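Local coordinates for extracellular solute-binding protein (PDB 4P98), which probably binds a small solute, perhaps a nucleoside as PnrA-like relatives do, outside the cell and delivers it to an ABC transporter, at residues Leu114-Leu128 / Phe264-Ile278. Numbering follows the deposited sequence.
Sequences LPPNVDGWTYDFGQL and FGRRFDVLALGNRGI
D119 and F264 make the dense end of the contact where strands 118-123 and 268-271 join in parallel. The carboxylate of D119 is stacked on one face of the F264 ring, planes 11° apart, with OD2 3.4 Å from CE2 of F264, while N117 O meets the ring's edge. D119 OD1 accepts from the backbone N of R267, in the loop leading into strand 268-271, at 3.1 Å, the N-H arriving from above the carboxylate plane. With CG of D119 beside its own backbone N (chi1 -75°), the acid reaches across to G265-R267 while its backbone pairs with strand 101-105. With an alanine here the R267 amide would probably lose this acceptor and the F264 ring the group covering one face. G265 packs its CA against P116 O, where a side chain would clash.

R266 N bonds V118 O, and G120 and T122 exchange four backbone bonds with R267, D269 and L271. CD1 of the F268 ring comes close to the G120 carbonyl, and CE2 meets T122 CG2 at 3.7 Å; T122 OG1 instead bonds G106 O. On the other face W121 CE3 touches L271 CD1. Past the strands lies a second compact patch: Q127 OE1 takes L273 N in a nearly straight bond of 2.9 Å (170°), and I278 CD1 packs on Q127 CB.

The solvent side, with exposed P116, R266 and V270, is more open. There R266, its chain stretched out, still clasps L114 O side-on in its guanidinium plane, NE at 2.9 Å and NH1 at 3.2 Å, with P116 N over one face, toward the rim. A water bridges G120 O and D269 OD2.

Strand 268-271 thus closes one edge of the six-stranded sheet of this periplasmic-binding-protein fold, its entry fixed by bonds from D119, R266 and V118 O and its exit by Q127.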
ATOM      1  N   LEU A 114      12.242   1.389  19.228  1.00 21.08           N
ATOM      2  CA  LEU A 114      13.128   2.212  18.405  1.00 19.39           C
ATOM      3  C   LEU A 114      14.362   2.689  19.164  1.00 20.28           C
ATOM      4  O   LEU A 114      14.231   3.394  20.164  1.00 22.78           O
ATOM      5  CB  LEU A 114      12.374   3.447  17.891  1.00 18.24           C
ATOM      6  CG  LEU A 114      11.185   3.192  16.970  1.00 17.69           C
ATOM      7  CD1 LEU A 114      10.475   4.496  16.619  1.00 18.30           C
ATOM      8  CD2 LEU A 114      11.633   2.494  15.696  1.00 18.59           C
ATOM      9  N   PRO A 115      15.568   2.332  18.679  1.00 19.43           N
ATOM     10  CA  PRO A 115      16.756   3.011  19.180  1.00 20.80           C
ATOM     11  C   PRO A 115      16.704   4.517  18.872  1.00 20.73           C
ATOM     12  O   PRO A 115      15.896   4.947  18.037  1.00 20.65           O
ATOM     13  CB  PRO A 115      17.909   2.329  18.419  1.00 20.92           C
ATOM     14  CG  PRO A 115      17.367   1.020  17.932  1.00 20.82           C
ATOM     15  CD  PRO A 115      15.898   1.279  17.698  1.00 20.43           C
ATOM     16  N   PRO A 116      17.557   5.321  19.525  1.00 22.34           N
ATOM     17  CA  PRO A 116      17.523   6.780  19.350  1.00 20.64           C
ATOM     18  C   PRO A 116      17.747   7.261  17.926  1.00 16.76           C
ATOM     19  O   PRO A 116      17.431   8.404  17.618  1.00 17.08           O
ATOM     20  CB  PRO A 116      18.673   7.279  20.237  1.00 23.65           C
ATOM     21  CG  PRO A 116      18.945   6.168  21.195  1.00 24.17           C
ATOM     22  CD  PRO A 116      18.636   4.907  20.444  1.00 23.80           C
ATOM     23  N   ASN A 117      18.316   6.410  17.074  1.00 14.92           N
ATOM     24  CA  ASN A 117      18.608   6.781  15.700  1.00 15.42           C
ATOM     25  C   ASN A 117      17.722   6.106  14.660  1.00 13.46           C
ATOM     26  O   ASN A 117      18.082   6.065  13.480  1.00 13.21           O
ATOM     27  CB  ASN A 117      20.094   6.541  15.368  1.00 15.25           C
ATOM     28  CG  ASN A 117      20.517   5.083  15.504  1.00 14.81           C
ATOM     29  OD1 ASN A 117      19.905   4.304  16.242  1.00 14.41           O
ATOM     30  ND2 ASN A 117      21.605   4.720  14.823  1.00 14.45           N
ATOM     31  N   VAL A 118      16.556   5.612  15.078  1.00 12.67           N
ATOM     32  CA  VAL A 118      15.637   4.976  14.151  1.00 13.32           C
ATOM     33  C   VAL A 118      14.263   5.642  14.219  1.00 12.68           C
ATOM     34  O   VAL A 118      13.743   5.869  15.302  1.00 13.87           O
ATOM     35  CB  VAL A 118      15.474   3.463  14.455  1.00 13.72           C
ATOM     36  CG1 VAL A 118      14.654   2.795  13.368  1.00 13.86           C
ATOM     37  CG2 VAL A 118      16.839   2.785  14.611  1.00 13.67           C
ATOM     38  N   ASP A 119      13.709   5.973  13.055  1.00 11.69           N
ATOM     39  CA  ASP A 119      12.302   6.359  12.918  1.00 11.53           C
ATOM     40  C   ASP A 119      11.513   5.141  12.419  1.00 11.85           C
ATOM     41  O   ASP A 119      12.004   4.346  11.601  1.00 12.32           O
ATOM     42  CB  ASP A 119      12.142   7.504  11.898  1.00 12.11           C
ATOM     43  CG  ASP A 119      12.584   8.875  12.416  1.00 11.98           C
ATOM     44  OD1 ASP A 119      12.976   9.026  13.600  1.00 11.25           O
ATOM     45  OD2 ASP A 119      12.507   9.835  11.598  1.00 11.85           O
ATOM     46  N   GLY A 120      10.283   4.993  12.900  1.00 12.14           N
ATOM     47  CA  GLY A 120       9.417   3.898  12.500  1.00 12.04           C
ATOM     48  C   GLY A 120       8.101   4.350  11.896  1.00 12.82           C
ATOM     49  O   GLY A 120       7.663   5.493  12.102  1.00 12.47           O
ATOM     50  N   TRP A 121       7.463   3.459  11.141  1.00 11.48           N
ATOM     51  CA  TRP A 121       6.123   3.735  10.640  1.00 11.63           C
ATOM     52  C   TRP A 121       5.283   2.482  10.487  1.00 11.87           C
ATOM     53  O   TRP A 121       5.795   1.345  10.468  1.00 11.51           O
ATOM     54  CB  TRP A 121       6.160   4.550   9.337  1.00 11.73           C
ATOM     55  CG  TRP A 121       6.761   3.825   8.156  1.00 12.33           C
ATOM     56  CD1 TRP A 121       8.091   3.756   7.822  1.00 12.13           C
ATOM     57  CD2 TRP A 121       6.055   3.082   7.153  1.00 11.77           C
ATOM     58  NE1 TRP A 121       8.246   3.011   6.673  1.00 13.18           N
ATOM     59  CE2 TRP A 121       7.012   2.576   6.256  1.00 12.43           C
ATOM     60  CE3 TRP A 121       4.701   2.781   6.940  1.00 11.75           C
ATOM     61  CZ2 TRP A 121       6.662   1.783   5.148  1.00 12.75           C
ATOM     62  CZ3 TRP A 121       4.355   1.999   5.828  1.00 13.56           C
ATOM     63  CH2 TRP A 121       5.335   1.515   4.950  1.00 13.02           C
ATOM     64  N   THR A 122       3.982   2.715  10.384  1.00 11.61           N
ATOM     65  CA  THR A 122       3.009   1.656  10.253  1.00 13.28           C
ATOM     66  C   THR A 122       1.804   2.145   9.430  1.00 14.05           C
ATOM     67  O   THR A 122       1.659   3.345   9.153  1.00 11.44           O
ATOM     68  CB  THR A 122       2.551   1.153  11.634  1.00 13.77           C
ATOM     69  OG1 THR A 122       1.779  -0.044  11.485  1.00 15.96           O
ATOM     70  CG2 THR A 122       1.721   2.183  12.343  1.00 14.12           C
ATOM     71  N   TYR A 123       0.972   1.189   9.025  1.00 14.84           N
ATOM     72  CA  TYR A 123      -0.316   1.445   8.404  1.00 14.36           C
ATOM     73  C   TYR A 123      -1.242   0.276   8.680  1.00 14.21           C
ATOM     74  O   TYR A 123      -0.796  -0.801   9.090  1.00 13.65           O
ATOM     75  CB  TYR A 123      -0.190   1.656   6.901  1.00 15.01           C
ATOM     76  CG  TYR A 123       0.188   0.399   6.099  1.00 16.16           C
ATOM     77  CD1 TYR A 123       1.479  -0.128   6.142  1.00 16.21           C
ATOM     78  CD2 TYR A 123      -0.745  -0.235   5.287  1.00 17.94           C
ATOM     79  CE1 TYR A 123       1.824  -1.261   5.391  1.00 18.35           C
ATOM     80  CE2 TYR A 123      -0.404  -1.359   4.534  1.00 19.72           C
ATOM     81  CZ  TYR A 123       0.879  -1.862   4.592  1.00 19.82           C
ATOM     82  OH  TYR A 123       1.207  -2.986   3.847  1.00 20.92           O
ATOM     83  N   ASP A 124      -2.529   0.490   8.460  0.70 15.17           N
ATOM     84  CA  ASP A 124      -3.539  -0.528   8.742  0.70 16.73           C
ATOM     85  C   ASP A 124      -4.085  -1.073   7.419  0.70 15.62           C
ATOM     86  O   ASP A 124      -4.619  -0.319   6.599  0.70 13.91           O
ATOM     87  CB  ASP A 124      -4.678   0.052   9.591  0.70 19.85           C
ATOM     88  CG  ASP A 124      -4.282   0.296  11.053  0.70 22.23           C
ATOM     89  OD1 ASP A 124      -3.379  -0.378  11.591  0.70 23.61           O
ATOM     90  OD2 ASP A 124      -4.900   1.175  11.684  0.70 27.76           O
ATOM     91  N   PHE A 125      -3.943  -2.383   7.220  1.00 15.41           N
ATOM     92  CA  PHE A 125      -4.421  -3.049   5.998  1.00 17.36           C
ATOM     93  C   PHE A 125      -5.903  -2.794   5.761  1.00 17.20           C
ATOM     94  O   PHE A 125      -6.327  -2.547   4.638  1.00 19.26           O
ATOM     95  CB  PHE A 125      -4.161  -4.557   6.074  1.00 19.39           C
ATOM     96  CG  PHE A 125      -2.713  -4.920   5.941  1.00 23.06           C
ATOM     97  CD1 PHE A 125      -2.101  -4.894   4.698  1.00 27.45           C
ATOM     98  CD2 PHE A 125      -1.967  -5.287   7.052  1.00 26.78           C
ATOM     99  CE1 PHE A 125      -0.760  -5.224   4.562  1.00 29.23           C
ATOM    100  CE2 PHE A 125      -0.626  -5.624   6.925  1.00 29.61           C
ATOM    101  CZ  PHE A 125      -0.025  -5.588   5.677  1.00 29.96           C
ATOM    102  N   GLY A 126      -6.672  -2.818   6.839  1.00 18.51           N
ATOM    103  CA  GLY A 126      -8.107  -2.564   6.779  1.00 18.82           C
ATOM    104  C   GLY A 126      -8.460  -1.252   6.096  1.00 18.99           C
ATOM    105  O   GLY A 126      -9.506  -1.161   5.468  1.00 19.15           O
ATOM    106  N   GLN A 127      -7.588  -0.243   6.214  1.00 20.51           N
ATOM    107  CA  GLN A 127      -7.827   1.071   5.593  1.00 20.82           C
ATOM    108  C   GLN A 127      -7.657   1.092   4.085  1.00 19.90           C
ATOM    109  O   GLN A 127      -8.380   1.813   3.402  1.00 21.27           O
ATOM    110  CB  GLN A 127      -6.966   2.159   6.227  1.00 20.83           C
ATOM    111  CG  GLN A 127      -7.471   2.531   7.608  1.00 22.62           C
ATOM    112  CD  GLN A 127      -7.045   3.908   8.070  1.00 23.60           C
ATOM    113  OE1 GLN A 127      -6.514   4.703   7.313  1.00 22.67           O
ATOM    114  NE2 GLN A 127      -7.272   4.182   9.340  1.00 26.74           N
ATOM    115  N   LEU A 128      -6.699   0.336   3.566  1.00 19.40           N
ATOM    116  CA  LEU A 128      -6.601   0.140   2.120  1.00 20.10           C
ATOM    117  C   LEU A 128      -7.877  -0.510   1.614  1.00 18.17           C
ATOM    118  O   LEU A 128      -8.431  -0.091   0.590  1.00 21.49           O
ATOM    119  CB  LEU A 128      -5.419  -0.749   1.748  1.00 22.52           C
ATOM    120  CG  LEU A 128      -4.008  -0.276   2.067  1.00 24.03           C
ATOM    121  CD1 LEU A 128      -3.055  -1.442   1.793  1.00 26.88           C
ATOM    122  CD2 LEU A 128      -3.604   0.933   1.242  1.00 22.77           C
ATOM    123  N   PHE A 264      16.669  13.915  13.984  1.00 16.34           N
ATOM    124  CA  PHE A 264      16.250  12.568  13.604  1.00 15.08           C
ATOM    125  C   PHE A 264      16.216  11.601  14.770  1.00 14.35           C
ATOM    126  O   PHE A 264      17.089  11.624  15.632  1.00 16.11           O
ATOM    127  CB  PHE A 264      17.169  12.023  12.505  1.00 14.79           C
ATOM    128  CG  PHE A 264      16.636  10.784  11.830  1.00 13.60           C
ATOM    129  CD1 PHE A 264      16.776   9.534  12.432  1.00 14.03           C
ATOM    130  CD2 PHE A 264      15.998  10.861  10.602  1.00 13.75           C
ATOM    131  CE1 PHE A 264      16.271   8.387  11.823  1.00 13.56           C
ATOM    132  CE2 PHE A 264      15.491   9.720   9.987  1.00 14.11           C
ATOM    133  CZ  PHE A 264      15.636   8.481  10.601  1.00 13.70           C
ATOM    134  N   GLY A 265      15.199  10.755  14.802  1.00 13.77           N
ATOM    135  CA  GLY A 265      15.168   9.619  15.719  1.00 14.37           C
ATOM    136  C   GLY A 265      13.888   9.516  16.538  1.00 14.95           C
ATOM    137  O   GLY A 265      13.350  10.520  17.019  1.00 15.69           O
ATOM    138  N   ARG A 266      13.413   8.289  16.695  1.00 14.52           N
ATOM    139  CA  ARG A 266      12.259   7.960  17.530  1.00 15.87           C
ATOM    140  C   ARG A 266      10.919   8.560  17.106  1.00 15.08           C
ATOM    141  O   ARG A 266       9.955   8.477  17.851  1.00 16.41           O
ATOM    142  CB  ARG A 266      12.567   8.214  19.020  1.00 18.60           C
ATOM    143  CG  ARG A 266      13.392   7.066  19.567  1.00 22.13           C
ATOM    144  CD  ARG A 266      13.969   7.267  20.946  1.00 24.26           C
ATOM    145  NE  ARG A 266      14.568   5.996  21.371  1.00 27.93           N
ATOM    146  CZ  ARG A 266      15.305   5.817  22.465  1.00 28.93           C
ATOM    147  NH1 ARG A 266      15.787   4.611  22.736  1.00 29.63           N
ATOM    148  NH2 ARG A 266      15.582   6.826  23.273  1.00 30.69           N
ATOM    149  N   ARG A 267      10.840   9.078  15.884  1.00 13.64           N
ATOM    150  CA  ARG A 267       9.564   9.441  15.284  1.00 14.20           C
ATOM    151  C   ARG A 267       8.800   8.168  14.975  1.00 14.45           C
ATOM    152  O   ARG A 267       9.395   7.169  14.522  1.00 13.78           O
ATOM    153  CB  ARG A 267       9.783  10.241  14.007  1.00 15.33           C
ATOM    154  CG  ARG A 267       8.585  11.075  13.566  1.00 17.58           C
ATOM    155  CD  ARG A 267       8.331  12.263  14.511  1.00 16.81           C
ATOM    156  NE  ARG A 267       9.424  13.235  14.521  1.00 17.97           N
ATOM    157  CZ  ARG A 267       9.613  14.189  13.609  1.00 19.17           C
ATOM    158  NH1 ARG A 267       8.794  14.310  12.559  1.00 18.08           N
ATOM    159  NH2 ARG A 267      10.646  15.026  13.738  1.00 21.06           N
ATOM    160  N   PHE A 268       7.500   8.168  15.257  1.00 12.76           N
ATOM    161  CA  PHE A 268       6.667   7.062  14.838  1.00 13.73           C
ATOM    162  C   PHE A 268       5.457   7.570  14.070  1.00 13.62           C
ATOM    163  O   PHE A 268       4.567   8.213  14.629  1.00 13.21           O
ATOM    164  CB  PHE A 268       6.240   6.160  16.000  1.00 13.76           C
ATOM    165  CG  PHE A 268       5.676   4.860  15.540  1.00 13.82           C
ATOM    166  CD1 PHE A 268       6.507   3.895  15.007  1.00 14.53           C
ATOM    167  CD2 PHE A 268       4.310   4.606  15.592  1.00 14.82           C
ATOM    168  CE1 PHE A 268       5.999   2.700  14.542  1.00 15.06           C
ATOM    169  CE2 PHE A 268       3.797   3.405  15.135  1.00 15.89           C
ATOM    170  CZ  PHE A 268       4.639   2.448  14.608  1.00 14.54           C
ATOM    171  N   ASP A 269       5.440   7.254  12.781  1.00 12.59           N
ATOM    172  CA  ASP A 269       4.434   7.771  11.866  1.00 13.85           C
ATOM    173  C   ASP A 269       3.384   6.719  11.494  1.00 13.66           C
ATOM    174  O   ASP A 269       3.712   5.558  11.180  1.00 12.81           O
ATOM    175  CB  ASP A 269       5.136   8.316  10.615  1.00 14.10           C
ATOM    176  CG  ASP A 269       6.103   9.443  10.929  1.00 15.49           C
ATOM    177  OD1 ASP A 269       5.681  10.388  11.639  1.00 17.88           O
ATOM    178  OD2 ASP A 269       7.281   9.397  10.478  1.00 14.50           O
ATOM    179  N   VAL A 270       2.120   7.121  11.537  1.00 13.03           N
ATOM    180  CA  VAL A 270       1.050   6.294  11.032  1.00 14.33           C
ATOM    181  C   VAL A 270       0.655   6.837   9.653  1.00 14.60           C
ATOM    182  O   VAL A 270       0.340   8.022   9.503  1.00 15.07           O
ATOM    183  CB  VAL A 270      -0.162   6.290  11.977  1.00 15.77           C
ATOM    184  CG1 VAL A 270      -1.247   5.374  11.450  1.00 16.44           C
ATOM    185  CG2 VAL A 270       0.256   5.842  13.373  1.00 17.37           C
ATOM    186  N   LEU A 271       0.698   5.984   8.641  1.00 12.25           N
ATOM    187  CA  LEU A 271       0.237   6.378   7.314  1.00 12.91           C
ATOM    188  C   LEU A 271      -1.202   5.923   7.198  1.00 12.19           C
ATOM    189  O   LEU A 271      -1.483   4.734   7.285  1.00 12.16           O
ATOM    190  CB  LEU A 271       1.112   5.772   6.212  1.00 13.76           C
ATOM    191  CG  LEU A 271       2.360   6.570   5.825  1.00 14.59           C
ATOM    192  CD1 LEU A 271       3.368   6.624   6.964  1.00 14.49           C
ATOM    193  CD2 LEU A 271       2.982   5.958   4.577  1.00 14.70           C
ATOM    194  N   ALA A 272      -2.121   6.870   7.035  1.00 12.41           N
ATOM    195  CA  ALA A 272      -3.552   6.565   7.096  1.00 13.26           C
ATOM    196  C   ALA A 272      -4.374   7.430   6.142  1.00 13.14           C
ATOM    197  O   ALA A 272      -3.861   8.368   5.542  1.00 13.84           O
ATOM    198  CB  ALA A 272      -4.057   6.741   8.529  1.00 13.50           C
ATOM    199  N   LEU A 273      -5.662   7.103   6.006  1.00 13.76           N
ATOM    200  CA  LEU A 273      -6.540   7.868   5.118  1.00 16.74           C
ATOM    201  C   LEU A 273      -6.672   9.298   5.599  1.00 17.45           C
ATOM    202  O   LEU A 273      -6.584  10.235   4.806  1.00 16.10           O
ATOM    203  CB  LEU A 273      -7.921   7.229   5.043  1.00 18.82           C
ATOM    204  CG  LEU A 273      -7.990   5.886   4.316  1.00 20.32           C
ATOM    205  CD1 LEU A 273      -9.282   5.168   4.660  1.00 21.52           C
ATOM    206  CD2 LEU A 273      -7.860   6.099   2.821  1.00 20.88           C
ATOM    207  N   GLY A 274      -6.833   9.450   6.911  1.00 17.41           N
ATOM    208  CA  GLY A 274      -6.989  10.757   7.537  1.00 17.56           C
ATOM    209  C   GLY A 274      -5.870  11.748   7.295  1.00 16.89           C
ATOM    210  O   GLY A 274      -6.121  12.932   7.178  1.00 19.81           O
ATOM    211  N   ASN A 275      -4.630  11.272   7.223  1.00 16.32           N
ATOM    212  CA  ASN A 275      -3.464  12.143   6.992  1.00 16.08           C
ATOM    213  C   ASN A 275      -2.841  12.049   5.587  1.00 14.89           C
ATOM    214  O   ASN A 275      -1.739  12.557   5.364  1.00 17.03           O
ATOM    215  CB  ASN A 275      -2.390  11.886   8.068  1.00 16.86           C
ATOM    216  CG  ASN A 275      -1.944  10.425   8.126  1.00 17.17           C
ATOM    217  OD1 ASN A 275      -1.912   9.742   7.123  1.00 15.43           O
ATOM    218  ND2 ASN A 275      -1.619   9.950   9.319  1.00 18.65           N
ATOM    219  N   ARG A 276      -3.542  11.409   4.647  1.00 15.56           N
ATOM    220  CA  ARG A 276      -3.068  11.248   3.251  1.00 19.76           C
ATOM    221  C   ARG A 276      -1.774  10.406   3.128  1.00 17.79           C
ATOM    222  O   ARG A 276      -1.034  10.504   2.143  1.00 15.98           O
ATOM    223  CB  ARG A 276      -2.980  12.609   2.537  1.00 23.74           C
ATOM    224  CG  ARG A 276      -4.330  13.345   2.536  1.00 29.83           C
ATOM    225  CD  ARG A 276      -4.360  14.589   1.645  1.00 34.56           C
ATOM    226  NE  ARG A 276      -3.645  14.376   0.388  1.00 38.18           N
ATOM    227  CZ  ARG A 276      -4.163  13.859  -0.730  1.00 44.85           C
ATOM    228  NH1 ARG A 276      -5.444  13.495  -0.804  1.00 51.65           N
ATOM    229  NH2 ARG A 276      -3.378  13.703  -1.793  1.00 48.15           N
ATOM    230  N   GLY A 277      -1.544   9.546   4.123  1.00 17.03           N
ATOM    231  CA  GLY A 277      -0.503   8.528   4.043  1.00 15.94           C
ATOM    232  C   GLY A 277      -0.969   7.402   3.136  1.00 14.38           C
ATOM    233  O   GLY A 277      -0.148   6.721   2.532  1.00 14.07           O
ATOM    234  N   ILE A 278      -2.284   7.200   3.090  1.00 13.95           N
ATOM    235  CA  ILE A 278      -2.949   6.324   2.128  1.00 14.89           C
ATOM    236  C   ILE A 278      -3.758   7.210   1.182  1.00 17.32           C
ATOM    237  O   ILE A 278      -4.592   8.000   1.628  1.00 16.65           O
ATOM    238  CB  ILE A 278      -3.898   5.321   2.808  1.00 15.05           C
ATOM    239  CG1 ILE A 278      -3.099   4.356   3.688  1.00 15.91           C
ATOM    240  CG2 ILE A 278      -4.708   4.559   1.762  1.00 15.91           C
ATOM    241  CD1 ILE A 278      -3.952   3.463   4.571  1.00 17.20           C
TER
HETATM  242  O   HOH W   1       8.846   7.266  10.453  1.00 13.62           O
HETATM  243  O   HOH W   2      -3.502   3.183   8.335  1.00 15.06           O